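Local coordinates for putative uncharacterized protein (Campylobacter jejuni, PDB 5TPU) that is of unknown function but belongs to the WxcM-like family of the cupin clan and carries bound thymidine-5'-diphosphate, at residues Asn8-Leu14 with Asp90-Gly96; Met66-Asp72 with Ile84-Pro89; Ile73-Asp77 with Ile95-Trp100. The protein carries 3 engineered substitutions. All coordinates share one frame; numbering follows the deposited sequence. Where two conformers were deposited one is given.

How the contacts relate
All three contacts lie in one cupin-type fold of two facing antiparallel sheets. Contact 1 joins strands 9-13 and 91-95 of the five-stranded sheet; contacts 2 and 3 pair strand 71-76 of the four-stranded sheet with strands 81-86 and 99-104, and each also takes in a residue of the five-stranded sheet, Met66 and Ile95. All are partly buried, with an apolar side turned to the core: Leu93 of contact 1 packs on Leu86 of contact 2 and Ile73 of contact 3. Contact 1 is the most regular ladder, with six backbone hydrogen bonds, against two in each of the others. Contact 2 has four exposed residues; it and, through Leu14, contact 1 reach the second subunit, while contact 3 does not.

Contact 1: residues Asn8-Leu14 with Asp90-Gly96; sequences NCKILNL and DIGLYIG
Ile11 and Leu93 meet on the inner face of an antiparallel strand pair, CD1 of Ile11 lying 3.9 Å from CD1 of Leu93. Beside them CG2 of Ile11 reaches CG2 of Ile91 at 3.8 Å, since this branch stands anti to the backbone N while CG1 (chi1 -68°) swings beside that N and carries CD1 to Leu93. Cys9 continues this face, packing on Leu75 of the facing sheet. The backbone below is tightly laced: Leu12 N gives a nearly straight bond to Gly92 O at 2.7 Å, returned by Gly92 N to Leu12 O at 2.8 Å.

The solvent side is looser. Asn13, exposed, lies alongside Ile91 and sets OD1 3.6 Å from its CD1, and the chain of Lys10 leads away from its partner strand. A water donates to both Leu14 O and Asp90 O, the latter also taking Leu14 N, while the Asp90 carboxylate forms a salt bridge with Arg88. Gly96 N, which donates to Asn8 O across the pair, lies 3.7 Å above the Tyr94 ring plane, offset toward the rim. The ladder, with strand 9-13 outermost in this chain's sheet, belongs to the five-stranded sheet of a cupin-type beta sandwich.

Contact 2: residues Met66-Asp72 with Ile84-Pro89; sequences MMSGSCD and ICLNRP
The beta hairpin of strands 71-76 and 81-86 opens here at its far end from the turn, where strand 62-68 leads into it by a corner at Met67 and strand 81-86 runs out through Asn87, Arg88 and Pro89. Cys71 and Leu86 form the hydrogen-bonded pair: Cys71 N binds Leu86 O at 3.0 Å, and Leu86 N binds Cys71 O at 2.9 Å. Asp72 and Cys85 follow as a non-hydrogen-bonded pair, OD1 of Asp72 resting 3.6 Å from CB of Cys85 while OD2 is held by Asn105.

Leu86 also meets the strand before the corner, its CB lying 3.9 Å from CG of Met66. The Met66 chain bends at chi2 (34°) and chi3, turning its end away from Leu86, and the side chain packs on Phe106 and Leu112. On the outer side CB of Ser70 touches CB of Asn87 at 3.6 Å. Asn87, with CG between its backbone N and carbonyl carbon (chi1 65°), turns its amide away from Ser70.

Past the ladder, direct backbone hydrogen bonds give way to a water that accepts from Met66 N at 2.9 Å and donates to Arg88 O at 2.7 Å. CA of Pro89 makes a CA-H...O contact with Met66 O at 3.1 Å; beyond it Pro89 O takes a hydrogen bond from Tyr42 of the second subunit, and Met67 packs on Met67 of that subunit. Met67 and Ser68 both face Lys111, a classic beta bulge in strand 62-68 against strand 111-116. The whole is a hairpin joined by a corner to the neighbouring sheet of a cupin-type beta sandwich.

Contact 3: residues Ile73-Asp77 with Ile95-Trp100; sequences IILND and IGKNMW
Asn76 O accepts Trp100 N at 2.9 Å, a fairly straight bond (163°) lying in the carbonyl plane. The return bond, Asn76 N to Trp100 O, has the same length, but its donor stands above the carbonyl plane, 35° out of it. Beside this hydrogen-bonded pair the two side chains share a face: CB of Asn76 lies 3.8 Å from CB of Trp100 and equally far from its CD1, meeting the indole obliquely. With CG anti to the backbone N (chi1 -170°), Asn76 carries its OD1 to Gly78 N and to the hydroxyl of Tyr129, whose ring also meets the indole edge-to-face.

The pair joins neighbouring strands 71-76 and 99-104 in the four-stranded sheet of the cupin sandwich, while Ile95 arrives from the opposing sheet. The Ile95 and Leu75 side chains cross in the core between the layers, CD1 of Ile95 lying 3.8 Å from CD2 of Leu75. Met99, bent at chi2 and again at chi3, reaches across to the 73-77 segment: its CE sits 3.9 Å from CB of Leu75 and 3.7 Å from Asn76 O. The sulfur reaches the end of the strand, SD lying 3.8 Å from CB of Asp77, whose carboxylate turns instead to Lys79 N and Asn80 N in the turn that follows.

Contact 1: residues Asn8-Leu14 with Asp90-Gly96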
loop_
_atom_site.group_PDB
_atom_site.type_symbol
_atom_site.label_atom_id
_atom_site.label_comp_id
_atom_site.label_asym_id
_atom_site.label_seq_id
_atom_site.Cartn_x
_atom_site.Cartn_y
_atom_site.Cartn_z
ATOM N N ASN A 8 10.213 -13.203 -15.497
ATOM C CA ASN A 8 9.449 -13.201 -14.258
ATOM C C ASN A 8 8.914 -11.847 -13.790
ATOM O O ASN A 8 8.863 -11.605 -12.595
ATOM C CB ASN A 8 10.251 -13.853 -13.147
ATOM C CG ASN A 8 10.364 -15.339 -13.323
ATOM O OD1 ASN A 8 9.593 -15.958 -14.059
ATOM N ND2 ASN A 8 11.323 -15.928 -12.639
ATOM N N CYS A 9 8.489 -11.002 -14.722
ATOM C CA CYS A 9 7.950 -9.686 -14.389
ATOM C C CYS A 9 6.865 -9.290 -15.365
ATOM O O CYS A 9 6.826 -9.779 -16.489
ATOM C CB CYS A 9 9.050 -8.648 -14.441
ATOM S SG CYS A 9 10.493 -9.148 -13.497
ATOM N N LYS A 10 5.998 -8.386 -14.930
ATOM C CA LYS A 10 4.896 -8.006 -15.707
ATOM C C LYS A 10 4.432 -6.612 -15.246
ATOM O O LYS A 10 4.344 -6.326 -14.034
ATOM C CB LYS A 10 3.821 -9.065 -15.521
ATOM C CG LYS A 10 2.616 -8.869 -16.423
ATOM C CD LYS A 10 1.480 -9.819 -16.054
ATOM C CE LYS A 10 0.125 -9.351 -16.575
ATOM N NZ LYS A 10 0.222 -8.679 -17.910
ATOM N N ILE A 11 4.118 -5.759 -16.224
ATOM C CA ILE A 11 3.485 -4.471 -15.979
ATOM C C ILE A 11 1.987 -4.670 -15.843
ATOM O O ILE A 11 1.342 -5.273 -16.702
ATOM C CB ILE A 11 3.838 -3.455 -17.084
ATOM C CG1 ILE A 11 5.320 -3.126 -16.955
ATOM C CG2 ILE A 11 2.974 -2.186 -17.003
ATOM C CD1 ILE A 11 5.652 -2.283 -15.752
ATOM N N LEU A 12 1.457 -4.229 -14.707
ATOM C CA LEU A 12 0.051 -4.342 -14.412
ATOM C C LEU A 12 -0.554 -2.965 -14.575
ATOM O O LEU A 12 -0.327 -2.069 -13.759
ATOM C CB LEU A 12 -0.156 -4.867 -12.995
ATOM C CG LEU A 12 0.675 -6.096 -12.623
ATOM C CD1 LEU A 12 0.421 -6.359 -11.152
ATOM C CD2 LEU A 12 0.232 -7.248 -13.497
ATOM N N ASN A 13 -1.288 -2.777 -15.661
ATOM C CA ASN A 13 -1.930 -1.491 -15.928
ATOM C C ASN A 13 -3.238 -1.603 -15.211
ATOM O O ASN A 13 -4.180 -2.102 -15.792
ATOM C CB ASN A 13 -2.121 -1.223 -17.435
ATOM C CG ASN A 13 -0.786 -1.029 -18.149
ATOM O OD1 ASN A 13 -0.099 -0.039 -17.903
ATOM N ND2 ASN A 13 -0.397 -1.966 -19.000
ATOM N N LEU A 14 -3.289 -1.086 -13.980
ATOM C CA LEU A 14 -4.405 -1.268 -13.067
ATOM C C LEU A 14 -5.583 -0.373 -13.435
ATOM O O LEU A 14 -5.430 0.736 -13.987
ATOM C CB LEU A 14 -3.981 -0.895 -11.657
ATOM C CG LEU A 14 -2.712 -1.527 -11.115
ATOM C CD1 LEU A 14 -2.152 -0.795 -9.911
ATOM C CD2 LEU A 14 -3.038 -2.988 -10.836
ATOM N N ASP A 90 -1.192 4.138 -11.061
ATOM C CA ASP A 90 -2.111 3.154 -11.578
ATOM C C ASP A 90 -1.371 2.120 -12.391
ATOM O O ASP A 90 -2.000 1.376 -13.115
ATOM C CB ASP A 90 -3.204 3.814 -12.440
ATOM C CG ASP A 90 -2.629 4.669 -13.566
ATOM O OD1 ASP A 90 -3.415 5.435 -14.140
ATOM O OD2 ASP A 90 -1.404 4.662 -13.823
ATOM N N ILE A 91 -0.052 2.056 -12.238
ATOM C CA ILE A 91 0.746 0.994 -12.804
ATOM C C ILE A 91 1.483 0.267 -11.698
ATOM O O ILE A 91 2.031 0.871 -10.773
ATOM C CB ILE A 91 1.721 1.499 -13.855
ATOM C CG1 ILE A 91 0.917 1.912 -15.097
ATOM C CG2 ILE A 91 2.707 0.394 -14.261
ATOM C CD1 ILE A 91 1.761 2.469 -16.210
ATOM N N GLY A 92 1.444 -1.053 -11.801
ATOM C CA GLY A 92 2.058 -1.947 -10.821
ATOM C C GLY A 92 3.093 -2.747 -11.557
ATOM O O GLY A 92 2.863 -3.131 -12.679
ATOM N N LEU A 93 4.246 -2.967 -10.953
ATOM C CA LEU A 93 5.263 -3.846 -11.543
ATOM C C LEU A 93 5.354 -5.125 -10.738
ATOM O O LEU A 93 5.682 -5.116 -9.568
ATOM C CB LEU A 93 6.617 -3.137 -11.618
ATOM C CG LEU A 93 7.815 -4.029 -11.993
ATOM C CD1 LEU A 93 7.614 -4.605 -13.376
ATOM C CD2 LEU A 93 9.121 -3.286 -11.923
ATOM N N TYR A 94 4.957 -6.221 -11.358
ATOM C CA TYR A 94 5.083 -7.509 -10.745
ATOM C C TYR A 94 6.516 -7.922 -10.895
ATOM O O TYR A 94 7.027 -7.903 -12.005
ATOM C CB TYR A 94 4.166 -8.535 -11.396
ATOM C CG TYR A 94 4.452 -9.949 -10.927
ATOM C CD1 TYR A 94 4.126 -10.343 -9.665
ATOM C CD2 TYR A 94 5.051 -10.870 -11.768
ATOM C CE1 TYR A 94 4.373 -11.615 -9.221
ATOM C CE2 TYR A 94 5.297 -12.166 -11.351
ATOM C CZ TYR A 94 4.956 -12.523 -10.072
ATOM O OH TYR A 94 5.234 -13.790 -9.616
ATOM N N ILE A 95 7.172 -8.236 -9.778
ATOM C CA ILE A 95 8.457 -8.876 -9.782
ATOM C C ILE A 95 8.359 -10.213 -9.098
ATOM O O ILE A 95 8.116 -10.287 -7.902
ATOM C CB ILE A 95 9.533 -8.077 -9.052
ATOM C CG1 ILE A 95 9.639 -6.655 -9.615
ATOM C CG2 ILE A 95 10.890 -8.790 -9.203
ATOM C CD1 ILE A 95 10.556 -5.782 -8.790
ATOM N N GLY A 96 8.572 -11.265 -9.874
ATOM C CA GLY A 96 8.406 -12.624 -9.421
ATOM C C GLY A 96 9.695 -13.223 -8.872
ATOM O O GLY A 96 10.643 -12.524 -8.488
HETATM O O HOH W 1 -3.160 1.756 -15.634
#

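Contact 2: residues Met66-Asp72 with Ile84-Pro89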
loop_
_atom_site.group_PDB
_atom_site.type_symbol
_atom_site.label_atom_id
_atom_site.label_comp_id
_atom_site.label_asym_id
_atom_site.label_seq_id
_atom_site.Cartn_x
_atom_site.Cartn_y
_atom_site.Cartn_z
ATOM N N MET A 66 4.378 3.012 -7.797
ATOM C CA MET A 66 4.840 4.346 -7.511
ATOM C C MET A 66 3.619 5.187 -7.127
ATOM O O MET A 66 2.907 5.669 -7.993
ATOM C CB MET A 66 5.533 4.941 -8.761
ATOM C CG MET A 66 6.929 5.451 -8.572
ATOM S SD MET A 66 7.959 4.575 -7.384
ATOM C CE MET A 66 8.643 5.999 -6.564
ATOM N N MET A 67 3.394 5.322 -5.833
ATOM C CA MET A 67 2.336 6.154 -5.291
ATOM C C MET A 67 2.524 7.636 -5.555
ATOM O O MET A 67 1.553 8.374 -5.655
ATOM C CB MET A 67 2.232 5.964 -3.778
ATOM C CG MET A 67 1.645 4.643 -3.379
ATOM S SD MET A 67 -0.123 4.553 -3.681
ATOM C CE MET A 67 -0.713 6.218 -3.437
ATOM N N SER A 68 3.767 8.084 -5.617
ATOM C CA SER A 68 4.036 9.425 -6.075
ATOM C C SER A 68 5.425 9.522 -6.601
ATOM O O SER A 68 6.312 8.780 -6.160
ATOM C CB SER A 68 3.812 10.457 -4.966
ATOM O OG SER A 68 4.741 10.263 -3.949
ATOM N N GLY A 69 5.582 10.386 -7.610
ATOM C CA GLY A 69 6.851 10.583 -8.238
ATOM C C GLY A 69 7.329 9.428 -9.099
ATOM O O GLY A 69 6.542 8.666 -9.613
ATOM N N SER A 70 8.632 9.285 -9.210
ATOM C CA SER A 70 9.159 8.333 -10.126
ATOM C C SER A 70 10.459 7.706 -9.688
ATOM O O SER A 70 11.167 8.182 -8.808
ATOM C CB SER A 70 9.294 8.920 -11.527
ATOM O OG SER A 70 10.376 9.801 -11.558
ATOM N N CYS A 71 10.738 6.583 -10.326
ATOM C CA CYS A 71 12.025 5.896 -10.205
ATOM C C CYS A 71 12.248 4.959 -11.384
ATOM O O CYS A 71 11.347 4.717 -12.150
ATOM C CB CYS A 71 12.148 5.105 -8.892
ATOM S SG CYS A 71 11.219 3.567 -8.923
ATOM N N ASP A 72 13.480 4.473 -11.500
ATOM C CA ASP A 72 13.904 3.433 -12.415
ATOM C C ASP A 72 14.242 2.201 -11.605
ATOM O O ASP A 72 14.890 2.296 -10.543
ATOM C CB ASP A 72 15.159 3.872 -13.197
ATOM C CG ASP A 72 14.899 5.062 -14.050
ATOM O OD1 ASP A 72 13.747 5.188 -14.539
ATOM O OD2 ASP A 72 15.814 5.877 -14.201
ATOM N N ILE A 84 13.162 -0.076 -16.137
ATOM C CA ILE A 84 11.744 0.237 -16.189
ATOM C C ILE A 84 11.521 1.448 -15.323
ATOM O O ILE A 84 11.964 1.430 -14.185
ATOM C CB ILE A 84 10.920 -0.892 -15.607
ATOM C CG1 ILE A 84 11.336 -2.174 -16.343
ATOM C CG2 ILE A 84 9.454 -0.530 -15.779
ATOM C CD1 ILE A 84 10.549 -3.409 -16.016
ATOM N N CYS A 85 10.864 2.460 -15.890
ATOM C CA CYS A 85 10.468 3.662 -15.187
ATOM C C CYS A 85 9.066 3.474 -14.645
ATOM O O CYS A 85 8.109 3.253 -15.402
ATOM C CB CYS A 85 10.478 4.885 -16.106
ATOM S SG CYS A 85 10.069 6.396 -15.159
ATOM N N LEU A 86 8.936 3.599 -13.331
ATOM C CA LEU A 86 7.617 3.684 -12.700
ATOM C C LEU A 86 7.330 5.162 -12.380
ATOM O O LEU A 86 8.168 5.859 -11.792
ATOM C CB LEU A 86 7.619 2.903 -11.410
ATOM C CG LEU A 86 7.966 1.418 -11.432
ATOM C CD1 LEU A 86 7.617 0.821 -10.062
ATOM C CD2 LEU A 86 7.175 0.713 -12.516
ATOM N N ASN A 87 6.196 5.652 -12.832
ATOM C CA ASN A 87 5.935 7.095 -12.705
ATOM C C ASN A 87 4.486 7.474 -12.543
ATOM O O ASN A 87 4.102 8.654 -12.647
ATOM C CB ASN A 87 6.648 7.882 -13.807
ATOM C CG ASN A 87 6.143 7.586 -15.214
ATOM O OD1 ASN A 87 6.660 8.155 -16.213
ATOM N ND2 ASN A 87 5.172 6.733 -15.325
ATOM N N ARG A 88 3.688 6.460 -12.260
ATOM C CA ARG A 88 2.287 6.677 -12.037
ATOM C C ARG A 88 1.653 5.662 -11.093
ATOM O O ARG A 88 2.057 4.497 -11.070
ATOM C CB ARG A 88 1.570 6.758 -13.404
ATOM C CG ARG A 88 1.811 5.618 -14.383
ATOM C CD ARG A 88 1.242 5.962 -15.759
ATOM N NE ARG A 88 -0.166 6.326 -15.571
ATOM C CZ ARG A 88 -0.787 7.331 -16.155
ATOM N NH1 ARG A 88 -2.040 7.577 -15.828
ATOM N NH2 ARG A 88 -0.168 8.082 -17.059
ATOM N N PRO A 89 0.618 6.074 -10.337
ATOM C CA PRO A 89 0.105 5.179 -9.308
ATOM C C PRO A 89 -0.872 4.140 -9.780
ATOM O O PRO A 89 -1.351 3.358 -8.978
ATOM C CB PRO A 89 -0.591 6.119 -8.323
ATOM C CG PRO A 89 -0.899 7.320 -9.085
ATOM C CD PRO A 89 0.017 7.413 -10.256
HETATM O O HOH W 2 3.924 2.646 -10.634
#

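Contact 3: residues Ile73-Asp77 with Ile95-Trp100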
loop_
_atom_site.group_PDB
_atom_site.type_symbol
_atom_site.label_atom_id
_atom_site.label_comp_id
_atom_site.label_asym_id
_atom_site.label_seq_id
_atom_site.Cartn_x
_atom_site.Cartn_y
_atom_site.Cartn_z
ATOM N N ILE A 73 13.777 1.067 -12.126
ATOM C CA ILE A 73 14.085 -0.260 -11.630
ATOM C C ILE A 73 14.796 -0.954 -12.753
ATOM O O ILE A 73 14.239 -1.115 -13.847
ATOM C CB ILE A 73 12.865 -1.165 -11.342
ATOM C CG1 ILE A 73 11.592 -0.351 -11.131
ATOM C CG2 ILE A 73 13.215 -2.178 -10.249
ATOM C CD1 ILE A 73 10.861 -0.549 -9.819
ATOM N N ILE A 74 16.022 -1.373 -12.472
ATOM C CA ILE A 74 16.712 -2.274 -13.347
ATOM C C ILE A 74 16.463 -3.700 -12.872
ATOM O O ILE A 74 16.784 -4.079 -11.756
ATOM C CB ILE A 74 18.186 -1.933 -13.380
ATOM C CG1 ILE A 74 18.327 -0.450 -13.704
ATOM C CG2 ILE A 74 18.902 -2.817 -14.395
ATOM C CD1 ILE A 74 19.723 -0.064 -14.145
ATOM N N LEU A 75 15.813 -4.475 -13.709
ATOM C CA LEU A 75 15.572 -5.875 -13.423
ATOM C C LEU A 75 16.599 -6.729 -14.168
ATOM O O LEU A 75 17.051 -6.337 -15.257
ATOM C CB LEU A 75 14.180 -6.264 -13.880
ATOM C CG LEU A 75 12.957 -5.610 -13.237
ATOM C CD1 LEU A 75 11.714 -5.994 -14.025
ATOM C CD2 LEU A 75 12.792 -6.094 -11.815
ATOM N N ASN A 76 16.947 -7.875 -13.572
ATOM C CA ASN A 76 17.932 -8.796 -14.122
ATOM C C ASN A 76 17.559 -10.256 -13.807
ATOM O O ASN A 76 17.350 -10.631 -12.630
ATOM C CB ASN A 76 19.316 -8.453 -13.574
ATOM C CG ASN A 76 20.412 -9.207 -14.284
ATOM O OD1 ASN A 76 20.386 -10.424 -14.393
ATOM N ND2 ASN A 76 21.359 -8.462 -14.825
ATOM N N ASP A 77 17.398 -11.075 -14.848
ATOM C CA ASP A 77 16.972 -12.445 -14.587
ATOM C C ASP A 77 18.118 -13.433 -14.629
ATOM O O ASP A 77 17.881 -14.616 -14.494
ATOM C CB ASP A 77 15.838 -12.886 -15.488
ATOM C CG ASP A 77 16.249 -13.026 -16.923
ATOM O OD1 ASP A 77 15.348 -13.427 -17.677
ATOM O OD2 ASP A 77 17.401 -12.693 -17.309
ATOM N N ILE A 95 7.172 -8.236 -9.778
ATOM C CA ILE A 95 8.457 -8.876 -9.782
ATOM C C ILE A 95 8.359 -10.213 -9.098
ATOM O O ILE A 95 8.116 -10.287 -7.902
ATOM C CB ILE A 95 9.533 -8.077 -9.052
ATOM C CG1 ILE A 95 9.639 -6.655 -9.615
ATOM C CG2 ILE A 95 10.890 -8.790 -9.203
ATOM C CD1 ILE A 95 10.556 -5.782 -8.790
ATOM N N GLY A 96 8.572 -11.265 -9.874
ATOM C CA GLY A 96 8.406 -12.624 -9.421
ATOM C C GLY A 96 9.695 -13.223 -8.872
ATOM O O GLY A 96 10.643 -12.524 -8.488
ATOM N N LYS A 97 9.713 -14.556 -8.847
ATOM C CA LYS A 97 10.793 -15.329 -8.236
ATOM C C LYS A 97 12.075 -15.196 -9.031
ATOM O O LYS A 97 12.051 -14.861 -10.218
ATOM C CB LYS A 97 10.383 -16.782 -8.099
ATOM C CG LYS A 97 9.238 -16.963 -7.107
ATOM C CD LYS A 97 8.711 -18.391 -7.039
ATOM C CE LYS A 97 7.321 -18.429 -6.415
ATOM N NZ LYS A 97 6.865 -19.821 -6.153
ATOM N N ASN A 98 13.188 -15.364 -8.327
ATOM C CA ASN A 98 14.533 -15.372 -8.876
ATOM C C ASN A 98 14.926 -14.153 -9.675
ATOM O O ASN A 98 15.456 -14.279 -10.761
ATOM C CB ASN A 98 14.752 -16.656 -9.674
ATOM C CG ASN A 98 14.683 -17.877 -8.779
ATOM O OD1 ASN A 98 13.696 -18.632 -8.787
ATOM N ND2 ASN A 98 15.693 -18.017 -7.925
ATOM N N MET A 99 14.688 -12.968 -9.110
ATOM C CA MET A 99 15.029 -11.717 -9.783
ATOM C C MET A 99 15.962 -10.789 -9.007
ATOM O O MET A 99 15.836 -10.554 -7.812
ATOM C CB MET A 99 13.749 -10.983 -10.074
ATOM C CG MET A 99 12.819 -11.695 -11.040
ATOM S SD MET A 99 13.521 -11.777 -12.695
ATOM C CE MET A 99 13.709 -10.096 -13.227
ATOM N N TRP A 100 16.941 -10.286 -9.731
ATOM C CA TRP A 100 17.875 -9.321 -9.230
ATOM C C TRP A 100 17.222 -8.005 -9.637
ATOM O O TRP A 100 16.587 -7.907 -10.709
ATOM C CB TRP A 100 19.198 -9.487 -9.915
ATOM C CG TRP A 100 20.246 -8.527 -9.569
ATOM C CD1 TRP A 100 20.496 -7.296 -10.146
ATOM C CD2 TRP A 100 21.281 -8.737 -8.618
ATOM N NE1 TRP A 100 21.600 -6.729 -9.565
ATOM C CE2 TRP A 100 22.090 -7.587 -8.613
ATOM C CE3 TRP A 100 21.574 -9.768 -7.729
ATOM C CZ2 TRP A 100 23.200 -7.459 -7.765
ATOM C CZ3 TRP A 100 22.677 -9.631 -6.908
ATOM C CH2 TRP A 100 23.478 -8.507 -6.945
#